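Long-range contact in periplasmic oligopeptide-binding protein (Burkholderia pseudomallei, PDB 3ZS6), which probably binds oligopeptides in the periplasm and delivers them to an ABC transport system for uptake: residues A281-L291 and F367-V378. Numbering follows the deposited sequence. Where two conformers were deposited one is given.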
# COMPACT_ATOMS: atom_id res chain seq x y z
N ALA A 281 11.48 17.53 -16.53
CA ALA A 281 12.94 17.58 -16.63
C ALA A 281 13.60 16.69 -15.57
O ALA A 281 14.54 15.95 -15.87
CB ALA A 281 13.43 19.01 -16.47
N LEU A 282 13.12 16.77 -14.34
CA LEU A 282 13.68 15.98 -13.26
C LEU A 282 13.51 14.49 -13.54
O LEU A 282 14.42 13.69 -13.28
CB LEU A 282 13.03 16.34 -11.92
CG LEU A 282 13.27 17.76 -11.37
CD1 LEU A 282 12.43 18.01 -10.12
CD2 LEU A 282 14.75 17.99 -11.07
N ALA A 283 12.37 14.13 -14.10
CA ALA A 283 12.07 12.74 -14.41
C ALA A 283 12.93 12.15 -15.52
O ALA A 283 13.40 11.02 -15.42
CB ALA A 283 10.59 12.57 -14.75
N MET A 284 13.13 12.91 -16.59
CA MET A 284 13.71 12.36 -17.80
C MET A 284 15.22 12.19 -17.73
O MET A 284 15.80 11.46 -18.52
CB MET A 284 13.32 13.20 -19.03
CG MET A 284 13.98 14.55 -19.11
SD MET A 284 13.31 15.55 -20.46
CE MET A 284 13.45 14.41 -21.83
N VAL A 285 15.86 12.85 -16.77
CA VAL A 285 17.31 12.75 -16.65
C VAL A 285 17.80 11.53 -15.85
O VAL A 285 18.93 11.07 -16.04
CB VAL A 285 17.88 14.06 -16.07
CG1 VAL A 285 19.20 13.82 -15.39
CG2 VAL A 285 18.01 15.11 -17.18
N LEU A 286 16.95 10.99 -14.97
CA LEU A 286 17.34 9.83 -14.15
C LEU A 286 17.48 8.55 -14.98
O LEU A 286 16.56 8.16 -15.70
CB LEU A 286 16.32 9.60 -13.02
CG LEU A 286 16.00 10.74 -12.06
CD1 LEU A 286 14.78 10.37 -11.21
CD2 LEU A 286 17.19 11.10 -11.17
N ASP A 287 18.62 7.89 -14.85
CA ASP A 287 18.89 6.65 -15.58
C ASP A 287 18.42 5.45 -14.76
O ASP A 287 19.14 4.96 -13.88
CB ASP A 287 20.39 6.55 -15.87
CG ASP A 287 20.71 5.51 -16.93
OD1 ASP A 287 19.98 4.50 -17.03
OD2 ASP A 287 21.71 5.72 -17.66
N ARG A 288 17.21 4.97 -15.05
CA ARG A 288 16.58 3.90 -14.27
C ARG A 288 17.20 2.54 -14.60
O ARG A 288 17.04 1.57 -13.84
CB ARG A 288 15.07 3.87 -14.52
CG ARG A 288 14.35 5.17 -14.13
CD ARG A 288 13.00 5.27 -14.86
NE ARG A 288 12.28 6.48 -14.50
CZ ARG A 288 12.66 7.71 -14.87
NH1 ARG A 288 13.77 7.88 -15.59
NH2 ARG A 288 11.94 8.77 -14.50
N GLU A 289 17.89 2.46 -15.73
CA GLU A 289 18.56 1.24 -16.13
C GLU A 289 19.75 1.00 -15.21
O GLU A 289 19.92 -0.09 -14.67
CB GLU A 289 19.00 1.32 -17.60
CG GLU A 289 18.77 0.03 -18.37
CD GLU A 289 19.50 -1.15 -17.76
OE1 GLU A 289 20.62 -0.96 -17.25
OE2 GLU A 289 18.95 -2.28 -17.80
N ILE A 290 20.57 2.03 -15.03
CA ILE A 290 21.69 1.98 -14.11
C ILE A 290 21.22 1.79 -12.67
O ILE A 290 21.80 1.02 -11.91
CB ILE A 290 22.55 3.26 -14.21
CG1 ILE A 290 23.24 3.33 -15.58
CG2 ILE A 290 23.59 3.30 -13.11
CD1 ILE A 290 23.95 4.64 -15.83
N LEU A 291 20.16 2.51 -12.31
CA LEU A 291 19.57 2.41 -10.98
C LEU A 291 19.27 0.95 -10.63
O LEU A 291 19.67 0.46 -9.58
CB LEU A 291 18.30 3.26 -10.88
CG LEU A 291 17.53 3.19 -9.55
CD1 LEU A 291 18.45 3.42 -8.36
CD2 LEU A 291 16.36 4.17 -9.54
N PHE A 367 21.87 8.51 -5.51
CA PHE A 367 21.91 8.39 -6.96
C PHE A 367 21.14 9.52 -7.64
O PHE A 367 21.66 10.18 -8.53
CB PHE A 367 21.37 7.03 -7.42
CG PHE A 367 21.38 6.85 -8.91
CD1 PHE A 367 22.58 6.71 -9.59
CD2 PHE A 367 20.20 6.83 -9.64
CE1 PHE A 367 22.61 6.54 -10.97
CE2 PHE A 367 20.21 6.66 -11.01
CZ PHE A 367 21.42 6.52 -11.68
N ALA A 368 19.90 9.74 -7.21
CA ALA A 368 19.09 10.83 -7.75
C ALA A 368 19.78 12.18 -7.60
O ALA A 368 19.84 12.97 -8.55
CB ALA A 368 17.70 10.86 -7.09
N ALA A 369 20.28 12.46 -6.41
CA ALA A 369 20.99 13.70 -6.16
C ALA A 369 22.14 13.92 -7.15
O ALA A 369 22.27 15.00 -7.73
CB ALA A 369 21.50 13.74 -4.72
N SER A 370 22.97 12.90 -7.35
CA SER A 370 24.14 13.05 -8.22
C SER A 370 23.70 13.21 -9.67
O SER A 370 24.25 14.02 -10.43
CB SER A 370 25.11 11.87 -8.07
OG SER A 370 24.69 10.75 -8.82
N GLU A 371 22.69 12.44 -10.05
CA GLU A 371 22.11 12.52 -11.38
C GLU A 371 21.64 13.96 -11.67
O GLU A 371 21.97 14.55 -12.71
CB GLU A 371 20.95 11.54 -11.47
CG GLU A 371 20.66 11.01 -12.86
CD GLU A 371 21.57 9.86 -13.27
OE1 GLU A 371 22.77 9.89 -12.95
OE2 GLU A 371 21.06 8.94 -13.93
N TRP A 372 20.86 14.51 -10.74
CA TRP A 372 20.32 15.86 -10.90
C TRP A 372 21.41 16.93 -10.87
O TRP A 372 21.34 17.92 -11.61
CB TRP A 372 19.27 16.14 -9.82
CG TRP A 372 17.97 15.44 -10.06
CD1 TRP A 372 17.44 15.09 -11.26
CD2 TRP A 372 17.04 14.98 -9.07
NE1 TRP A 372 16.24 14.45 -11.09
CE2 TRP A 372 15.97 14.36 -9.75
CE3 TRP A 372 17.01 15.03 -7.67
CZ2 TRP A 372 14.88 13.81 -9.09
CZ3 TRP A 372 15.92 14.48 -7.01
CH2 TRP A 372 14.87 13.87 -7.72
N ARG A 373 22.40 16.76 -10.01
CA ARG A 373 23.50 17.71 -9.95
C ARG A 373 24.26 17.71 -11.26
O ARG A 373 24.35 18.73 -11.94
CB ARG A 373 24.47 17.38 -8.81
CG ARG A 373 25.85 17.99 -9.01
CD ARG A 373 26.77 17.78 -7.80
NE ARG A 373 26.90 16.38 -7.42
CZ ARG A 373 27.84 15.55 -7.88
NH1 ARG A 373 28.75 15.99 -8.74
NH2 ARG A 373 27.86 14.29 -7.47
N THR A 374 24.80 16.55 -11.62
CA THR A 374 25.70 16.46 -12.77
C THR A 374 25.01 16.70 -14.11
O THR A 374 25.65 17.16 -15.06
CB THR A 374 26.43 15.10 -12.81
OG1 THR A 374 25.46 14.06 -12.96
CG2 THR A 374 27.20 14.88 -11.52
N LYS A 375 23.72 16.40 -14.20
CA LYS A 375 23.03 16.53 -15.48
C LYS A 375 22.23 17.82 -15.64
O LYS A 375 22.03 18.30 -16.75
CB LYS A 375 22.14 15.32 -15.77
CG LYS A 375 22.92 14.02 -15.96
CD LYS A 375 21.99 12.85 -16.24
CE LYS A 375 22.74 11.53 -16.30
NZ LYS A 375 21.81 10.36 -16.38
N LEU A 376 21.79 18.40 -14.53
CA LEU A 376 20.93 19.58 -14.61
C LEU A 376 21.45 20.73 -13.76
O LEU A 376 20.95 21.85 -13.86
CB LEU A 376 19.51 19.22 -14.17
CG LEU A 376 18.70 18.25 -15.04
CD1 LEU A 376 17.38 17.94 -14.36
CD2 LEU A 376 18.47 18.84 -16.43
N GLY A 377 22.43 20.45 -12.91
CA GLY A 377 22.91 21.45 -11.98
C GLY A 377 21.85 21.77 -10.93
O GLY A 377 21.84 22.85 -10.35
N VAL A 378 20.95 20.82 -10.72
CA VAL A 378 19.93 20.95 -9.68
C VAL A 378 20.43 20.34 -8.38
O VAL A 378 20.96 19.22 -8.37
CB VAL A 378 18.61 20.25 -10.10
CG1 VAL A 378 17.68 20.11 -8.91
CG2 VAL A 378 17.94 21.04 -11.21
O HOH W 1 23.23 7.87 -17.27
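Trp372 inserts its indole between Leu282 and Leu286 and donates from NE1 to Leu282 O (2.9 Å); an N-H...O angle of 171°, with the acceptor in the ring plane, marks a straight bond that fixes the ring's rotation. CD2 of Leu282 lies over one face of the five-membered ring and CD2 of Leu286 over the opposite face, each 3.9 Å from its centroid, so both are CH-pi contacts. Segment 281-285 is held by Lys375, whose chain, extended beyond CG, runs antiparallel past Val285 and brings NZ to Val285 O at 3.0 Å, nearly in line with the carbonyl. Glu371 bends at chi2 (82°), and its OE2 accepts from Asp287 N (2.8 Å) through the anti lone pair while also pairing with Lys375 NZ in a salt bridge. A water bridges the same NZ and Asp287 OD2, accepting from the first and donating to the second. The fully extended first torsion of Phe367 carries its ring out so that an edge meets Asp287 O, with CE2 3.5 Å away. Segment 367-376 thus packs across the turn joining two successive helices, at 105° to segment 281-285, where Asp287 N-caps helix 288-296 through OD1: helix packing within an alpha/beta lobe of the periplasmic binding protein fold.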